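CRISPR-associated endoribonuclease Cas6 1 (Methanocaldococcus jannaschii DSM 2661, PDB 5YI6) probably cleaves CRISPR precursor transcripts as an RNA-binding endoribonuclease, helping to supply the guide RNAs of an antiviral defence system. Local coordinates at residues A[14-19]-A[73-78]. Numbering follows the deposited sequence.
Sequences DNFTVI and ETIDGK. With PO4 (phosphate ion), chain H.
Thr74 and Thr17 join the two segments through their backbones: the N-H of Thr74 meets Thr17 O at 2.8 Å in a nearly straight bond (165°). The same carbonyl takes a CA-H...O contact from Glu73. A second bond, from Phe16 N to Ile75 O, is longer at 3.3 Å, and its donor sits above the carbonyl plane.

Glu73 runs beside Phe16, pointing the same way. Its chi1 of 177° sets CG anti to the backbone N; beyond it the chain runs extended, and OE2 lies at the ring's edge, in its plane, 3.3 Å from Phe16 CD1, where the weakly positive C-H rim suits a carboxylate; OE1 is held in a salt bridge by Arg68. Over one ring face, offset toward the rim, sits Ile75 O, while Ile75 CG2 touches Phe16 CE1 at 4.1 Å. Farther along, Val18 CG2 rests on Glu73 CB.

Glu73 and Val18 pair strand 71-74, the middle strand of a small three-stranded sheet in the N-terminal, RAMP-like half of Cas6, antiparallel with edge strand 17-20; the Phe16-Ile75 bond lies just beyond the strands. A type II turn, Asp14 to Thr17, leads into the edge strand, and Thr17 OG1 bonds back to Asp14 O at 2.6 Å.

Thr74 likewise uses its short hydroxyl on a backbone carbonyl, that of Lys78. Asp76 has the short carboxylate an Asx turn needs: OD1 accepts from Lys78 N. Gly77 has positive phi, which favours glycine; its CA lies 3.5 Å from Asp14 O, and a CB here would press on Asp14 C and Asn15 N. Extended Lys78 carries NZ to a phosphate, probably from the crystallisation liquor, bonding O4 at 2.9 Å; Tyr80 OH binds the same ion.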
ATOM      1  N   ASP A  14       5.164 -16.640 -15.734  1.00 18.90           N
ATOM      2  CA  ASP A  14       4.869 -17.238 -17.046  1.00 22.41           C
ATOM      3  C   ASP A  14       3.824 -16.445 -17.820  1.00 24.57           C
ATOM      4  O   ASP A  14       2.881 -15.901 -17.249  1.00 19.48           O
ATOM      5  CB  ASP A  14       4.381 -18.670 -16.890  1.00 21.04           C
ATOM      6  CG  ASP A  14       5.433 -19.561 -16.282  1.00 37.32           C
ATOM      7  OD1 ASP A  14       6.629 -19.367 -16.588  1.00 34.93           O
ATOM      8  OD2 ASP A  14       5.067 -20.430 -15.482  1.00 43.63           O
ATOM      9  N   ASN A  15       3.973 -16.411 -19.155  1.00 20.41           N
ATOM     10  CA  ASN A  15       2.901 -15.855 -19.974  1.00 22.51           C
ATOM     11  C   ASN A  15       1.569 -16.525 -19.643  1.00 21.41           C
ATOM     12  O   ASN A  15       1.511 -17.714 -19.300  1.00 20.80           O
ATOM     13  CB  ASN A  15       3.189 -16.059 -21.474  1.00 24.19           C
ATOM     14  CG  ASN A  15       4.430 -15.329 -21.935  1.00 29.06           C
ATOM     15  OD1 ASN A  15       4.833 -14.355 -21.329  1.00 27.38           O
ATOM     16  ND2 ASN A  15       5.048 -15.811 -23.014  1.00 29.71           N
ATOM     17  N   PHE A  16       0.495 -15.731 -19.749  1.00 18.78           N
ATOM     18  CA  PHE A  16      -0.905 -16.124 -19.588  1.00 18.91           C
ATOM     19  C   PHE A  16      -1.259 -16.461 -18.153  1.00 27.85           C
ATOM     20  O   PHE A  16      -2.251 -17.126 -17.911  1.00 24.44           O
ATOM     21  CB  PHE A  16      -1.297 -17.305 -20.509  1.00 23.60           C
ATOM     22  CG  PHE A  16      -0.832 -17.128 -21.939  1.00 25.26           C
ATOM     23  CD1 PHE A  16      -1.334 -16.086 -22.723  1.00 26.68           C
ATOM     24  CD2 PHE A  16       0.148 -17.955 -22.477  1.00 22.67           C
ATOM     25  CE1 PHE A  16      -0.902 -15.902 -24.043  1.00 24.54           C
ATOM     26  CE2 PHE A  16       0.603 -17.766 -23.794  1.00 27.24           C
ATOM     27  CZ  PHE A  16       0.067 -16.746 -24.577  1.00 24.95           C
ATOM     28  N   THR A  17      -0.476 -16.030 -17.183  1.00 22.07           N
ATOM     29  CA  THR A  17      -0.775 -16.413 -15.793  1.00 18.26           C
ATOM     30  C   THR A  17      -1.925 -15.581 -15.236  1.00 16.43           C
ATOM     31  O   THR A  17      -1.983 -14.375 -15.451  1.00 20.57           O
ATOM     32  CB  THR A  17       0.464 -16.211 -14.896  1.00 21.32           C
ATOM     33  OG1 THR A  17       1.516 -17.082 -15.329  1.00 23.17           O
ATOM     34  CG2 THR A  17       0.143 -16.503 -13.427  1.00 21.84           C
ATOM     35  N   VAL A  18      -2.811 -16.203 -14.456  1.00 17.66           N
ATOM     36  CA  VAL A  18      -3.902 -15.472 -13.802  1.00 21.46           C
ATOM     37  C   VAL A  18      -3.471 -15.085 -12.392  1.00 21.70           C
ATOM     38  O   VAL A  18      -2.999 -15.935 -11.631  1.00 21.57           O
ATOM     39  CB  VAL A  18      -5.197 -16.299 -13.752  1.00 25.05           C
ATOM     40  CG1 VAL A  18      -6.258 -15.544 -12.928  1.00 24.65           C
ATOM     41  CG2 VAL A  18      -5.712 -16.585 -15.168  1.00 26.86           C
ATOM     42  N   ILE A  19      -3.566 -13.799 -12.062  1.00 19.78           N
ATOM     43  CA  ILE A  19      -3.362 -13.322 -10.698  1.00 19.08           C
ATOM     44  C   ILE A  19      -4.742 -13.246 -10.039  1.00 17.13           C
ATOM     45  O   ILE A  19      -5.554 -12.396 -10.443  1.00 19.35           O
ATOM     46  CB  ILE A  19      -2.657 -11.960 -10.665  1.00 19.56           C
ATOM     47  CG1 ILE A  19      -1.341 -11.983 -11.490  1.00 24.83           C
ATOM     48  CG2 ILE A  19      -2.477 -11.456  -9.185  1.00 16.77           C
ATOM     49  CD1 ILE A  19      -0.438 -13.144 -11.234  1.00 32.18           C
ATOM     50  N   GLU A  73      -5.634 -11.973 -15.872  1.00 20.46           N
ATOM     51  CA  GLU A  73      -4.574 -12.661 -16.586  1.00 17.57           C
ATOM     52  C   GLU A  73      -3.548 -11.666 -17.095  1.00 18.21           C
ATOM     53  O   GLU A  73      -3.916 -10.635 -17.657  1.00 23.15           O
ATOM     54  CB  GLU A  73      -5.170 -13.441 -17.777  1.00 16.89           C
ATOM     55  CG  GLU A  73      -4.052 -14.106 -18.578  1.00 22.06           C
ATOM     56  CD  GLU A  73      -4.586 -14.789 -19.828  1.00 25.85           C
ATOM     57  OE1 GLU A  73      -5.802 -14.874 -19.946  1.00 23.34           O
ATOM     58  OE2 GLU A  73      -3.775 -15.209 -20.658  1.00 25.60           O
ATOM     59  N   THR A  74      -2.258 -11.975 -16.908  1.00 18.59           N
ATOM     60  CA  THR A  74      -1.188 -11.214 -17.524  1.00 21.46           C
ATOM     61  C   THR A  74      -0.716 -11.989 -18.755  1.00 21.20           C
ATOM     62  O   THR A  74      -0.241 -13.134 -18.653  1.00 23.17           O
ATOM     63  CB  THR A  74      -0.027 -10.902 -16.561  1.00 21.34           C
ATOM     64  OG1 THR A  74       1.071 -10.420 -17.337  1.00 20.18           O
ATOM     65  CG2 THR A  74       0.439 -12.130 -15.790  1.00 19.72           C
ATOM     66  N   ILE A  75      -0.922 -11.369 -19.914  1.00 25.72           N
ATOM     67  CA  ILE A  75      -0.650 -12.017 -21.189  1.00 28.63           C
ATOM     68  C   ILE A  75       0.845 -12.218 -21.362  1.00 27.49           C
ATOM     69  O   ILE A  75       1.298 -13.299 -21.769  1.00 26.38           O
ATOM     70  CB  ILE A  75      -1.287 -11.196 -22.331  1.00 26.97           C
ATOM     71  CG1 ILE A  75      -2.809 -11.128 -22.142  1.00 32.89           C
ATOM     72  CG2 ILE A  75      -0.950 -11.767 -23.727  1.00 26.15           C
ATOM     73  CD1 ILE A  75      -3.495 -10.082 -23.017  1.00 40.58           C
ATOM     74  N   ASP A  76       1.650 -11.211 -21.011  1.00 21.53           N
ATOM     75  CA  ASP A  76       3.094 -11.316 -21.194  1.00 22.62           C
ATOM     76  C   ASP A  76       3.834 -11.738 -19.921  1.00 24.25           C
ATOM     77  O   ASP A  76       5.063 -11.682 -19.892  1.00 20.02           O
ATOM     78  CB  ASP A  76       3.669  -9.992 -21.713  1.00 26.94           C
ATOM     79  CG  ASP A  76       3.456  -8.816 -20.747  1.00 30.25           C
ATOM     80  OD1 ASP A  76       2.880  -8.985 -19.643  1.00 24.08           O
ATOM     81  OD2 ASP A  76       3.849  -7.688 -21.122  1.00 31.01           O
ATOM     82  N   GLY A  77       3.111 -12.135 -18.871  1.00 21.73           N
ATOM     83  CA  GLY A  77       3.731 -12.555 -17.639  1.00 22.52           C
ATOM     84  C   GLY A  77       4.229 -11.421 -16.763  1.00 21.01           C
ATOM     85  O   GLY A  77       4.686 -11.686 -15.637  1.00 20.75           O
ATOM     86  N   LYS A  78       4.151 -10.173 -17.229  1.00 18.81           N
ATOM     87  CA  LYS A  78       4.656  -9.063 -16.419  1.00 20.27           C
ATOM     88  C   LYS A  78       3.620  -8.593 -15.406  1.00 18.42           C
ATOM     89  O   LYS A  78       2.413  -8.615 -15.658  1.00 19.17           O
ATOM     90  CB  LYS A  78       5.063  -7.891 -17.308  1.00 20.47           C
ATOM     91  CG  LYS A  78       6.314  -8.229 -18.201  1.00 21.99           C
ATOM     92  CD  LYS A  78       6.722  -7.066 -19.069  1.00 22.48           C
ATOM     93  CE  LYS A  78       7.941  -7.458 -19.927  1.00 32.86           C
ATOM     94  NZ  LYS A  78       8.292  -6.357 -20.852  1.00 31.86           N
TER
HETATM   95  P   PO4 H 304       9.207  -3.203 -19.137  1.00 59.15           P
HETATM   96  O1  PO4 H 304       8.361  -2.803 -17.932  1.00 43.18           O
HETATM   97  O2  PO4 H 304      10.440  -2.340 -19.290  1.00 58.64           O
HETATM   98  O3  PO4 H 304       8.343  -3.042 -20.378  1.00 71.16           O
HETATM   99  O4  PO4 H 304       9.638  -4.648 -18.971  1.00 57.51           O